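Matching sites in cytochrome C2, ISO-2 from Rhodospirillum centenum, a protein that carries electrons on a covalently bound heme, serving mainly as donor to the oxidized bacteriochlorophyll in the photophosphorylation pathway of purple photosynthetic bacteria (PDB 1JDL (chain A, 1.70 Å), residues Gly3-Gly8 and Val111-Lys116), and in its relative cytochrome c-550 from Paracoccus denitrificans (PDB 1COT (chain B, 1.70 Å), residues Gly3-Gly8 and Val111-Ala116). Structure 2 is superposed on structure 1 by the backbone atoms of these residues (RMSD 0.18 Å); each is numbered along its deposited sequence.

Structure 1 (1JDL); sequences GDPAKG and VVAYLK.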
loop_
_atom_site.group_PDB
_atom_site.type_symbol
_atom_site.label_atom_id
_atom_site.label_comp_id
_atom_site.label_asym_id
_atom_site.label_seq_id
_atom_site.Cartn_x
_atom_site.Cartn_y
_atom_site.Cartn_z
ATOM N N GLY A 3 9.159 12.638 -8.190
ATOM C CA GLY A 3 9.427 11.178 -8.370
ATOM C C GLY A 3 9.709 10.796 -9.811
ATOM O O GLY A 3 9.103 11.336 -10.737
ATOM N N ASP A 4 10.627 9.854 -9.998
ATOM C CA ASP A 4 11.011 9.385 -11.327
ATOM C C ASP A 4 10.521 7.959 -11.552
ATOM O O ASP A 4 11.029 7.021 -10.938
ATOM C CB ASP A 4 12.537 9.433 -11.470
ATOM C CG ASP A 4 13.027 8.825 -12.771
ATOM O OD1 ASP A 4 14.258 8.680 -12.928
ATOM O OD2 ASP A 4 12.191 8.493 -13.638
ATOM N N PRO A 5 9.532 7.776 -12.443
ATOM C CA PRO A 5 8.990 6.443 -12.729
ATOM C C PRO A 5 10.008 5.462 -13.310
ATOM O O PRO A 5 9.892 4.253 -13.109
ATOM C CB PRO A 5 7.835 6.735 -13.686
ATOM C CG PRO A 5 8.277 7.988 -14.383
ATOM C CD PRO A 5 8.853 8.803 -13.253
ATOM N N ALA A 6 11.003 5.980 -14.027
ATOM C CA ALA A 6 12.035 5.131 -14.615
ATOM C C ALA A 6 12.829 4.469 -13.496
ATOM O O ALA A 6 13.113 3.271 -13.544
ATOM C CB ALA A 6 12.961 5.960 -15.499
ATOM N N LYS A 7 13.191 5.258 -12.489
ATOM C CA LYS A 7 13.927 4.733 -11.348
ATOM C C LYS A 7 12.952 3.934 -10.488
ATOM O O LYS A 7 13.325 2.943 -9.861
ATOM C CB LYS A 7 14.529 5.872 -10.521
ATOM C CG LYS A 7 15.303 5.393 -9.302
ATOM C CD LYS A 7 16.458 4.490 -9.708
ATOM C CE LYS A 7 17.140 3.879 -8.496
ATOM N NZ LYS A 7 16.210 3.004 -7.726
ATOM N N GLY A 8 11.697 4.373 -10.472
ATOM C CA GLY A 8 10.683 3.688 -9.694
ATOM C C GLY A 8 10.517 2.236 -10.094
ATOM O O GLY A 8 10.254 1.380 -9.248
ATOM N N VAL A 111 9.043 4.918 -6.481
ATOM C CA VAL A 111 8.190 3.754 -6.657
ATOM C C VAL A 111 6.730 4.192 -6.791
ATOM O O VAL A 111 5.961 3.586 -7.536
ATOM C CB VAL A 111 8.376 2.733 -5.502
ATOM C CG1 VAL A 111 7.681 3.206 -4.240
ATOM C CG2 VAL A 111 7.864 1.364 -5.949
ATOM N N VAL A 112 6.351 5.257 -6.091
ATOM C CA VAL A 112 4.983 5.763 -6.191
ATOM C C VAL A 112 4.770 6.377 -7.580
ATOM O O VAL A 112 3.697 6.243 -8.170
ATOM C CB VAL A 112 4.696 6.804 -5.089
ATOM C CG1 VAL A 112 3.367 7.504 -5.342
ATOM C CG2 VAL A 112 4.655 6.103 -3.739
ATOM N N ALA A 113 5.793 7.041 -8.110
ATOM C CA ALA A 113 5.685 7.628 -9.445
ATOM C C ALA A 113 5.466 6.500 -10.452
ATOM O O ALA A 113 4.741 6.656 -11.438
ATOM C CB ALA A 113 6.958 8.406 -9.785
ATOM N N TYR A 114 6.092 5.357 -10.194
ATOM C CA TYR A 114 5.957 4.191 -11.060
ATOM C C TYR A 114 4.537 3.621 -10.961
ATOM O O TYR A 114 3.906 3.305 -11.974
ATOM C CB TYR A 114 6.984 3.126 -10.656
ATOM C CG TYR A 114 6.867 1.825 -11.415
ATOM C CD1 TYR A 114 7.128 1.763 -12.785
ATOM C CD2 TYR A 114 6.492 0.654 -10.764
ATOM C CE1 TYR A 114 7.016 0.567 -13.484
ATOM C CE2 TYR A 114 6.376 -0.548 -11.454
ATOM C CZ TYR A 114 6.640 -0.585 -12.813
ATOM O OH TYR A 114 6.528 -1.775 -13.495
ATOM N N LEU A 115 4.034 3.507 -9.736
ATOM C CA LEU A 115 2.697 2.971 -9.508
ATOM C C LEU A 115 1.614 3.844 -10.127
ATOM O O LEU A 115 0.569 3.341 -10.528
ATOM C CB LEU A 115 2.429 2.826 -8.008
ATOM C CG LEU A 115 3.226 1.734 -7.293
ATOM C CD1 LEU A 115 2.979 1.807 -5.791
ATOM C CD2 LEU A 115 2.825 0.374 -7.843
ATOM N N LYS A 116 1.862 5.147 -10.195
ATOM C CA LYS A 116 0.888 6.079 -10.760
ATOM C C LYS A 116 0.649 5.822 -12.241
ATOM O O LYS A 116 -0.386 6.209 -12.785
ATOM C CB LYS A 116 1.352 7.524 -10.566
ATOM C CG LYS A 116 1.344 7.997 -9.123
ATOM C CD LYS A 116 1.720 9.473 -9.014
ATOM C CE LYS A 116 0.584 10.389 -9.456
ATOM N NZ LYS A 116 0.192 10.193 -10.879
#
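Y114 meets the backbone of G8 where the N-terminal helix 5-11 packs against the C-terminal helix 105-115, the pairing of terminal helices that marks the cytochrome c fold. With no side chain on G8 the two helices come close, and the CB of Y114 lies 3.7 Å from the C of G8; a side chain at G8 would run into that CB. Because CG of Y114 is anti to its backbone N (chi1 175°), the ring is met obliquely by the C of G8 and by the O of P5, which lies 3.7 Å from its CD1. F12 and F118 add further aromatic contacts to this ring. P5 turns its CB to the O of A113, at 3.8 Å, while its ring CD reaches the CB of A113 at 4.0 Å. That methyl also touches the C of G3 at 3.6 Å. D4 caps helix 5-11: its OD2 accepts from the N of A6 at 2.8 Å, from above the carboxylate plane. V111 starts away from helix 5-11, yet its CG2 comes back to the O of G8 at 4.1 Å, and the side chain lies close to C15 and the heme.

Structure 2 (1COT); sequences GDAAKG and VVAFLA.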
loop_
_atom_site.group_PDB
_atom_site.type_symbol
_atom_site.label_atom_id
_atom_site.label_comp_id
_atom_site.label_asym_id
_atom_site.label_seq_id
_atom_site.Cartn_x
_atom_site.Cartn_y
_atom_site.Cartn_z
ATOM N N GLY B 3 9.015 12.359 -8.237
ATOM C CA GLY B 3 9.562 11.023 -8.289
ATOM C C GLY B 3 9.731 10.749 -9.762
ATOM O O GLY B 3 9.073 11.329 -10.626
ATOM N N ASP B 4 10.646 9.849 -10.020
ATOM C CA ASP B 4 11.003 9.415 -11.340
ATOM C C ASP B 4 10.478 7.998 -11.550
ATOM O O ASP B 4 10.977 7.050 -10.948
ATOM C CB ASP B 4 12.543 9.473 -11.415
ATOM C CG ASP B 4 13.120 9.107 -12.745
ATOM O OD1 ASP B 4 12.578 8.325 -13.499
ATOM O OD2 ASP B 4 14.259 9.702 -12.996
ATOM N N ALA B 5 9.456 7.843 -12.394
ATOM C CA ALA B 5 8.872 6.533 -12.646
ATOM C C ALA B 5 9.859 5.516 -13.229
ATOM O O ALA B 5 9.712 4.310 -13.019
ATOM C CB ALA B 5 7.618 6.638 -13.493
ATOM N N ALA B 6 10.878 5.989 -13.956
ATOM C CA ALA B 6 11.858 5.077 -14.517
ATOM C C ALA B 6 12.671 4.432 -13.402
ATOM O O ALA B 6 12.873 3.212 -13.379
ATOM C CB ALA B 6 12.724 5.758 -15.568
ATOM N N LYS B 7 13.085 5.255 -12.443
ATOM C CA LYS B 7 13.833 4.785 -11.296
ATOM C C LYS B 7 12.882 3.953 -10.459
ATOM O O LYS B 7 13.255 2.939 -9.871
ATOM C CB LYS B 7 14.292 5.978 -10.478
ATOM C CG LYS B 7 15.586 6.535 -11.046
ATOM C CD LYS B 7 16.190 7.626 -10.189
ATOM C CE LYS B 7 17.256 8.424 -10.925
ATOM N NZ LYS B 7 16.948 9.862 -10.990
ATOM N N GLY B 8 11.627 4.391 -10.438
ATOM C CA GLY B 8 10.604 3.687 -9.687
ATOM C C GLY B 8 10.427 2.252 -10.170
ATOM O O GLY B 8 10.179 1.344 -9.377
ATOM N N VAL B 111 9.197 5.050 -6.572
ATOM C CA VAL B 111 8.355 3.879 -6.686
ATOM C C VAL B 111 6.897 4.304 -6.821
ATOM O O VAL B 111 6.134 3.717 -7.585
ATOM C CB VAL B 111 8.626 2.790 -5.646
ATOM C CG1 VAL B 111 7.986 3.135 -4.306
ATOM C CG2 VAL B 111 8.102 1.452 -6.144
ATOM N N VAL B 112 6.495 5.344 -6.087
ATOM C CA VAL B 112 5.123 5.801 -6.181
ATOM C C VAL B 112 4.822 6.338 -7.579
ATOM O O VAL B 112 3.743 6.122 -8.129
ATOM C CB VAL B 112 4.741 6.722 -5.027
ATOM C CG1 VAL B 112 3.402 7.398 -5.302
ATOM C CG2 VAL B 112 4.666 5.915 -3.746
ATOM N N ALA B 113 5.794 7.026 -8.167
ATOM C CA ALA B 113 5.629 7.567 -9.509
ATOM C C ALA B 113 5.370 6.434 -10.504
ATOM O O ALA B 113 4.575 6.550 -11.432
ATOM C CB ALA B 113 6.863 8.364 -9.921
ATOM N N PHE B 114 6.051 5.321 -10.311
ATOM C CA PHE B 114 5.881 4.194 -11.181
ATOM C C PHE B 114 4.507 3.587 -10.960
ATOM O O PHE B 114 3.873 3.131 -11.904
ATOM C CB PHE B 114 6.934 3.171 -10.805
ATOM C CG PHE B 114 6.833 1.910 -11.591
ATOM C CD1 PHE B 114 7.079 1.913 -12.965
ATOM C CD2 PHE B 114 6.548 0.732 -10.911
ATOM C CE1 PHE B 114 7.027 0.728 -13.703
ATOM C CE2 PHE B 114 6.508 -0.460 -11.635
ATOM C CZ PHE B 114 6.741 -0.445 -13.009
ATOM N N LEU B 115 4.047 3.551 -9.705
ATOM C CA LEU B 115 2.732 3.002 -9.452
ATOM C C LEU B 115 1.714 3.892 -10.156
ATOM O O LEU B 115 0.719 3.412 -10.695
ATOM C CB LEU B 115 2.436 3.004 -7.949
ATOM C CG LEU B 115 3.325 2.013 -7.220
ATOM C CD1 LEU B 115 3.013 2.083 -5.733
ATOM C CD2 LEU B 115 3.054 0.598 -7.726
ATOM N N ALA B 116 1.975 5.190 -10.157
ATOM C CA ALA B 116 1.091 6.131 -10.797
ATOM C C ALA B 116 1.057 5.934 -12.309
ATOM O O ALA B 116 0.025 6.037 -12.964
ATOM C CB ALA B 116 1.523 7.547 -10.464
#
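F114 packs its CB against the backbone of G8, 3.7 Å from the C of that residue. G8 has no side chain, which lets the helices come close; one there would run into the CB of F114. The ring, with CG anti to the backbone N (chi1 177°), is met obliquely by the C of G8 and by the O of A5, which lies 3.6 Å from its CD1. Beyond the two segments, I30 and the side chain of E9 also touch F114. A5 presents its one methyl to the O of A113 at 3.7 Å, and the same CB lies 4.0 Å from the CB of A113. From the other helix, the methyl of A113 touches the C of G3 at 3.7 Å. D4 caps helix 5-11 with OD1, which accepts from the N of K7 at 3.3 Å, from above the carboxylate plane, and weakly from the N of A6. V111 starts away from helix 5-11, yet its CG2 comes back to the O of G8 at 3.8 Å, and the side chain lies close to C15 and the heme.

Structure 1 against structure 2
The CA atoms that can be compared coincide within the error, and the listed differences lie in side chains. At the first turn of the N-terminal helix, P5(A) gives way to A5(B). The CB atoms coincide, and the touch on the partner helix is kept: P5(A) CB lies 3.8 Å from A113(A) O, A5(B) CB 3.7 Å from A113(B) O. What goes is the rest of the pyrrolidine ring, CG and CD. With CD goes its contact to the O of G3(A), 3.6 Å away; A5(B) CB comes no closer than 5.7 Å to G3(B) O. The alanine also lacks the ring that ties the backbone N of P5(A), so phi at this helix start is probably less restricted. In the second exchange, Y114(A) to F114(B), the ring stays where it was, the two CZ atoms 0.3 Å apart after superposition, and the touches on P5(A)/A5(B) and G8(A)/G8(B) persist. The loss is the hydroxyl at the far end, and with it a polar group able to hydrogen-bond. V111(A) and V111(B) keep their place, whereas the side chain of D4(A), which touches nothing across the contact, lies differently from that of D4(B), and, away from the interface, K116(A) gives way to A116(B) with loss of CG, CD, CE and NZ.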